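Local coordinates for protein Adhesin/invasin TibA autotransporter (Escherichia coli, PDB 4Q1Q) that mediates adhesion to and invasion of human intestinal epithelial cells and bacterial aggregation, and enhances biofilm formation, at residues A[52-66]-A[71-85]. Residues are numbered along the deposited sequence; the frame is centred on the assembly and turned at random.
Sequences SATSTTINIGGVQHV and SATSSTINSGGHQHV. With 289 (D-glycero-alpha-D-manno-heptopyranose), chain B; 289 (D-glycero-alpha-D-manno-heptopyranose), chain C; 289 (D-glycero-alpha-D-manno-heptopyranose), chain V; 289 (D-glycero-alpha-D-manno-heptopyranose), chain I.
Gln64 and Gln83 lie side by side in the interior of this right-handed beta-helix, showing how successive coils stack equivalent, often identical, residues. Each glutamine has CG anti to the backbone N (chi1 -179° in both) and runs out extended, which brings the amides alongside each other; similar final torsions leave them nearly coplanar, 12° apart. Gln83 NE2 donates to Gln64 OE1 at 2.7 Å, tilted from the carbonyl plane. Gln45 and Gln102 carry the row of amides into the next coils. Beside it, Val66 CG2 packs on Ala72 CB at 3.9 Å, and Ile58 CD1 meets Ile77 CG1 at 4.2 Å.

Outside, His84 turns its edge toward the face of His65 in an offset edge-to-face pair, with centroids 5.3 Å apart and planes at 72°. One heptose hydrogen-bonds to both rings at their edges: its O2 is 2.7 Å from His65 ND1, its O3 2.9 Å from His84 ND1. Another heptose, covalently attached to Ser52 OG, hydrogen-bonds through O6 to OG1 of Thr54 and of Thr73. Parallel backbone bonds, such as Val66 N to His84 O at 2.8 Å, join the coils between strands 44-47 and 38-39 on one side and strand 90-92 on the other.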
loop_
_atom_site.group_PDB
_atom_site.type_symbol
_atom_site.label_atom_id
_atom_site.label_comp_id
_atom_site.label_asym_id
_atom_site.label_seq_id
_atom_site.Cartn_x
_atom_site.Cartn_y
_atom_site.Cartn_z
ATOM N N SER A 52 10.875 -10.937 21.098
ATOM C CA SER A 52 11.503 -10.275 19.964
ATOM C C SER A 52 12.153 -11.281 19.019
ATOM O O SER A 52 13.122 -11.947 19.383
ATOM C CB SER A 52 12.578 -9.287 20.424
ATOM O OG SER A 52 12.086 -7.969 20.605
ATOM N N ALA A 53 11.629 -11.373 17.803
ATOM C CA ALA A 53 12.266 -12.153 16.744
ATOM C C ALA A 53 13.035 -11.211 15.830
ATOM O O ALA A 53 12.607 -10.089 15.567
ATOM C CB ALA A 53 11.252 -12.959 15.943
ATOM N N THR A 54 14.167 -11.696 15.334
ATOM C CA THR A 54 15.036 -10.899 14.496
ATOM C C THR A 54 15.570 -11.797 13.396
ATOM O O THR A 54 15.848 -12.964 13.635
ATOM C CB THR A 54 16.178 -10.309 15.341
ATOM O OG1 THR A 54 15.649 -9.877 16.603
ATOM C CG2 THR A 54 16.827 -9.124 14.633
ATOM N N SER A 55 15.623 -11.270 12.179
ATOM C CA SER A 55 16.250 -11.937 11.042
ATOM C C SER A 55 15.648 -13.308 10.732
ATOM O O SER A 55 16.335 -14.209 10.240
ATOM C CB SER A 55 17.754 -12.099 11.288
ATOM O OG SER A 55 18.402 -10.880 11.624
ATOM N N THR A 56 14.363 -13.461 11.028
ATOM C CA THR A 56 13.693 -14.725 10.771
ATOM C C THR A 56 13.471 -14.877 9.281
ATOM O O THR A 56 13.023 -13.921 8.646
ATOM C CB THR A 56 12.337 -14.765 11.465
ATOM O OG1 THR A 56 12.506 -14.423 12.844
ATOM C CG2 THR A 56 11.742 -16.144 11.363
ATOM N N THR A 57 13.838 -16.040 8.749
ATOM C CA THR A 57 13.561 -16.406 7.360
ATOM C C THR A 57 12.336 -17.324 7.318
ATOM O O THR A 57 12.282 -18.321 8.033
ATOM C CB THR A 57 14.805 -17.049 6.706
ATOM O OG1 THR A 57 15.659 -16.033 6.153
ATOM C CG2 THR A 57 14.421 -18.016 5.600
ATOM N N ILE A 58 11.344 -16.991 6.501
ATOM C CA ILE A 58 10.081 -17.738 6.464
ATOM C C ILE A 58 9.887 -18.348 5.082
ATOM O O ILE A 58 9.725 -17.622 4.094
ATOM C CB ILE A 58 8.848 -16.863 6.770
ATOM C CG1 ILE A 58 9.078 -16.006 8.015
ATOM C CG2 ILE A 58 7.617 -17.734 6.963
ATOM C CD1 ILE A 58 7.943 -15.069 8.363
ATOM N N ASN A 59 9.922 -19.676 5.035
ATOM C CA ASN A 59 9.828 -20.410 3.773
ATOM C C ASN A 59 8.497 -21.157 3.643
ATOM O O ASN A 59 7.704 -21.233 4.584
ATOM C CB ASN A 59 11.007 -21.383 3.591
ATOM C CG ASN A 59 12.361 -20.687 3.548
ATOM O OD1 ASN A 59 12.576 -19.767 2.760
ATOM N ND2 ASN A 59 13.293 -21.135 4.385
ATOM N N ILE A 60 8.272 -21.699 2.449
ATOM C CA ILE A 60 7.017 -22.332 2.043
ATOM C C ILE A 60 6.370 -23.103 3.183
ATOM O O ILE A 60 6.993 -23.958 3.804
ATOM C CB ILE A 60 7.191 -23.257 0.812
ATOM C CG1 ILE A 60 5.887 -24.006 0.511
ATOM C CG2 ILE A 60 8.345 -24.239 0.989
ATOM C CD1 ILE A 60 5.651 -24.213 -0.969
ATOM N N GLY A 61 5.106 -22.795 3.447
ATOM C CA GLY A 61 4.345 -23.491 4.480
ATOM C C GLY A 61 4.803 -23.197 5.891
ATOM O O GLY A 61 4.279 -23.804 6.820
ATOM N N GLY A 62 5.776 -22.305 6.072
ATOM C CA GLY A 62 6.057 -21.725 7.392
ATOM C C GLY A 62 5.301 -20.453 7.761
ATOM O O GLY A 62 5.106 -19.579 6.919
ATOM N N VAL A 63 4.904 -20.332 9.023
ATOM C CA VAL A 63 4.244 -19.141 9.569
ATOM C C VAL A 63 4.908 -18.512 10.812
ATOM O O VAL A 63 5.203 -19.229 11.775
ATOM C CB VAL A 63 2.786 -19.476 9.931
ATOM C CG1 VAL A 63 2.717 -20.475 11.075
ATOM C CG2 VAL A 63 2.013 -18.220 10.308
ATOM N N GLN A 64 5.133 -17.195 10.785
ATOM C CA GLN A 64 5.491 -16.363 11.950
ATOM C C GLN A 64 4.293 -15.567 12.468
ATOM O O GLN A 64 3.781 -14.699 11.763
ATOM C CB GLN A 64 6.602 -15.352 11.617
ATOM C CG GLN A 64 7.074 -14.456 12.762
ATOM C CD GLN A 64 8.138 -13.446 12.352
ATOM O OE1 GLN A 64 7.931 -12.635 11.446
ATOM N NE2 GLN A 64 9.297 -13.491 13.003
ATOM N N HIS A 65 3.839 -15.863 13.680
ATOM C CA HIS A 65 2.763 -15.143 14.335
ATOM C C HIS A 65 3.320 -14.073 15.261
ATOM O O HIS A 65 4.070 -14.398 16.193
ATOM C CB HIS A 65 1.905 -16.086 15.181
ATOM C CG HIS A 65 1.227 -17.161 14.395
ATOM N ND1 HIS A 65 -0.130 -17.147 14.144
ATOM C CD2 HIS A 65 1.714 -18.276 13.799
ATOM C CE1 HIS A 65 -0.448 -18.202 13.414
ATOM N NE2 HIS A 65 0.655 -18.890 13.175
ATOM N N VAL A 66 2.950 -12.818 15.008
ATOM C CA VAL A 66 3.317 -11.715 15.897
ATOM C C VAL A 66 2.126 -11.217 16.695
ATOM O O VAL A 66 1.276 -10.485 16.187
ATOM C CB VAL A 66 3.894 -10.506 15.147
ATOM C CG1 VAL A 66 4.423 -9.492 16.147
ATOM C CG2 VAL A 66 4.961 -10.954 14.160
ATOM N N SER A 71 7.304 -8.484 18.690
ATOM C CA SER A 71 8.077 -7.647 17.787
ATOM C C SER A 71 8.856 -8.545 16.842
ATOM O O SER A 71 9.408 -9.562 17.256
ATOM C CB SER A 71 9.025 -6.719 18.562
ATOM O OG SER A 71 8.367 -5.858 19.488
ATOM N N ALA A 72 8.912 -8.178 15.570
ATOM C CA ALA A 72 9.641 -8.983 14.603
ATOM C C ALA A 72 10.326 -8.036 13.633
ATOM O O ALA A 72 9.686 -7.361 12.829
ATOM C CB ALA A 72 8.732 -9.955 13.869
ATOM N N THR A 73 11.648 -7.999 13.741
ATOM C CA THR A 73 12.460 -7.106 12.951
ATOM C C THR A 73 13.131 -7.966 11.898
ATOM O O THR A 73 13.579 -9.073 12.175
ATOM C CB THR A 73 13.459 -6.377 13.871
ATOM O OG1 THR A 73 13.316 -6.895 15.201
ATOM C CG2 THR A 73 13.171 -4.891 13.953
ATOM N N SER A 74 13.178 -7.428 10.688
ATOM C CA SER A 74 13.929 -8.003 9.581
ATOM C C SER A 74 13.535 -9.437 9.200
ATOM O O SER A 74 14.352 -10.158 8.618
ATOM C CB SER A 74 15.427 -7.932 9.908
ATOM O OG SER A 74 15.854 -6.680 10.437
ATOM N N SER A 75 12.304 -9.846 9.507
ATOM C CA SER A 75 11.756 -11.095 8.988
ATOM C C SER A 75 11.866 -11.023 7.478
ATOM O O SER A 75 11.697 -9.955 6.897
ATOM C CB SER A 75 10.287 -11.298 9.338
ATOM O OG SER A 75 10.043 -11.736 10.659
ATOM N N THR A 76 12.147 -12.152 6.837
ATOM C CA THR A 76 12.154 -12.181 5.378
ATOM C C THR A 76 11.260 -13.333 4.885
ATOM O O THR A 76 11.468 -14.502 5.220
ATOM C CB THR A 76 13.606 -12.214 4.833
ATOM O OG1 THR A 76 13.604 -12.250 3.401
ATOM C CG2 THR A 76 14.359 -13.438 5.315
ATOM N N ILE A 77 10.254 -13.012 4.074
ATOM C CA ILE A 77 9.205 -13.982 3.743
ATOM C C ILE A 77 9.380 -14.485 2.317
ATOM O O ILE A 77 9.495 -13.687 1.384
ATOM C CB ILE A 77 7.793 -13.377 3.891
ATOM C CG1 ILE A 77 7.760 -12.443 5.101
ATOM C CG2 ILE A 77 6.719 -14.459 3.995
ATOM C CD1 ILE A 77 6.450 -11.700 5.251
ATOM N N ASN A 78 9.410 -15.806 2.146
ATOM C CA ASN A 78 9.575 -16.398 0.815
ATOM C C ASN A 78 8.393 -17.248 0.356
ATOM O O ASN A 78 7.552 -17.636 1.173
ATOM C CB ASN A 78 10.861 -17.230 0.771
ATOM C CG ASN A 78 12.102 -16.365 0.837
ATOM O OD1 ASN A 78 12.359 -15.566 -0.064
ATOM N ND2 ASN A 78 12.874 -16.510 1.905
ATOM N N SER A 79 8.379 -17.514 -0.949
ATOM C CA SER A 79 7.440 -18.383 -1.671
ATOM C C SER A 79 6.678 -19.280 -0.713
ATOM O O SER A 79 7.246 -20.175 -0.111
ATOM C CB SER A 79 8.190 -19.198 -2.740
ATOM O OG SER A 79 7.478 -20.196 -3.482
ATOM N N GLY A 80 5.404 -18.984 -0.497
ATOM C CA GLY A 80 4.515 -19.844 0.278
ATOM C C GLY A 80 4.600 -19.674 1.775
ATOM O O GLY A 80 3.903 -20.364 2.512
ATOM N N GLY A 81 5.433 -18.757 2.250
ATOM C CA GLY A 81 5.417 -18.425 3.672
ATOM C C GLY A 81 4.549 -17.242 4.075
ATOM O O GLY A 81 4.206 -16.394 3.245
ATOM N N HIS A 82 4.238 -17.177 5.368
ATOM C CA HIS A 82 3.308 -16.192 5.930
ATOM C C HIS A 82 3.839 -15.505 7.190
ATOM O O HIS A 82 4.319 -16.210 8.078
ATOM C CB HIS A 82 1.978 -16.845 6.320
ATOM C CG HIS A 82 1.133 -17.243 5.151
ATOM N ND1 HIS A 82 0.279 -16.363 4.520
ATOM C CD2 HIS A 82 1.013 -18.421 4.495
ATOM C CE1 HIS A 82 -0.315 -16.979 3.512
ATOM N NE2 HIS A 82 0.114 -18.229 3.476
ATOM N N GLN A 83 3.797 -14.175 7.244
ATOM C CA GLN A 83 3.867 -13.413 8.497
ATOM C C GLN A 83 2.498 -12.823 8.840
ATOM O O GLN A 83 1.957 -12.087 8.006
ATOM C CB GLN A 83 4.868 -12.257 8.418
ATOM C CG GLN A 83 4.984 -11.466 9.712
ATOM C CD GLN A 83 5.953 -10.307 9.599
ATOM O OE1 GLN A 83 5.746 -9.378 8.812
ATOM N NE2 GLN A 83 7.038 -10.369 10.366
ATOM N N HIS A 84 1.936 -13.216 9.986
ATOM C CA HIS A 84 0.686 -12.680 10.498
ATOM C C HIS A 84 1.022 -11.714 11.620
ATOM O O HIS A 84 1.475 -12.143 12.684
ATOM C CB HIS A 84 -0.229 -13.752 11.100
ATOM C CG HIS A 84 -0.808 -14.711 10.109
ATOM N ND1 HIS A 84 -1.668 -15.723 10.480
ATOM C CD2 HIS A 84 -0.644 -14.825 8.768
ATOM C CE1 HIS A 84 -1.980 -16.442 9.415
ATOM N NE2 HIS A 84 -1.380 -15.911 8.363
ATOM N N VAL A 85 0.783 -10.426 11.399
ATOM C CA VAL A 85 0.941 -9.434 12.461
ATOM C C VAL A 85 -0.405 -9.121 13.065
ATOM O O VAL A 85 -1.209 -8.356 12.525
ATOM C CB VAL A 85 1.521 -8.104 11.969
ATOM C CG1 VAL A 85 1.744 -7.132 13.119
ATOM C CG2 VAL A 85 2.827 -8.366 11.249
HETATM O O7 289 B . 16.441 -4.814 17.296
HETATM C C7 289 B . 15.684 -5.125 18.471
HETATM C C6 289 B . 14.493 -5.995 18.089
HETATM O O6 289 B . 14.960 -7.279 17.662
HETATM C C5 289 B . 13.545 -6.172 19.269
HETATM O O5 289 B . 14.119 -7.068 20.218
HETATM C C1 289 B . 13.206 -7.389 21.266
HETATM C C2 289 B . 12.858 -6.129 22.052
HETATM O O2 289 B . 14.026 -5.647 22.726
HETATM C C3 289 B . 12.320 -5.043 21.130
HETATM O O3 289 B . 12.202 -3.815 21.856
HETATM C C4 289 B . 13.255 -4.839 19.946
HETATM O O4 289 B . 12.653 -3.943 19.006
HETATM O O7 289 C . 12.193 -3.431 16.778
HETATM C C7 289 C . 10.800 -3.578 17.075
HETATM C C6 289 C . 10.427 -2.710 18.272
HETATM O O6 289 C . 10.333 -1.347 17.853
HETATM C C5 289 C . 9.110 -3.175 18.887
HETATM O O5 289 C . 9.374 -4.160 19.890
HETATM C C1 289 C . 8.185 -4.841 20.292
HETATM C C2 289 C . 7.391 -3.809 21.089
HETATM O O2 289 C . 8.164 -3.345 22.203
HETATM C C3 289 C . 7.013 -2.671 20.140
HETATM O O3 289 C . 6.235 -1.628 20.744
HETATM C C4 289 C . 8.291 -2.076 19.560
HETATM O O4 289 C . 7.906 -1.026 18.670
HETATM O O7 289 V . 2.586 -23.159 -6.404
HETATM C C7 289 V . 3.859 -22.511 -6.301
HETATM C C6 289 V . 3.975 -21.830 -4.943
HETATM O O6 289 V . 4.084 -22.824 -3.920
HETATM C C5 289 V . 5.193 -20.917 -4.890
HETATM O O5 289 V . 6.379 -21.705 -4.798
HETATM C C1 289 V . 7.545 -20.901 -4.623
HETATM C C2 289 V . 7.741 -20.019 -5.850
HETATM O O2 289 V . 7.987 -20.842 -6.995
HETATM C C3 289 V . 6.509 -19.161 -6.098
HETATM O O3 289 V . 6.639 -18.479 -7.351
HETATM C C4 289 V . 5.259 -20.029 -6.126
HETATM O O4 289 V . 4.099 -19.190 -6.177
HETATM O O7 289 I . -7.487 -12.049 17.226
HETATM C C7 289 I . -6.602 -12.158 16.106
HETATM C C6 289 I . -5.548 -13.206 16.440
HETATM O O6 289 I . -6.218 -14.440 16.735
HETATM C C5 289 I . -4.518 -13.255 15.311
HETATM O O5 289 I . -3.305 -13.191 16.068
HETATM C C1 289 I . -2.138 -13.226 15.243
HETATM C C2 289 I . -2.020 -14.554 14.509
HETATM O O2 289 I . -1.933 -15.643 15.440
HETATM C C3 289 I . -3.226 -14.642 13.583
HETATM O O3 289 I . -3.175 -15.923 12.961
HETATM C C4 289 I . -4.532 -14.445 14.346
HETATM O O4 289 I . -5.516 -14.249 13.326
#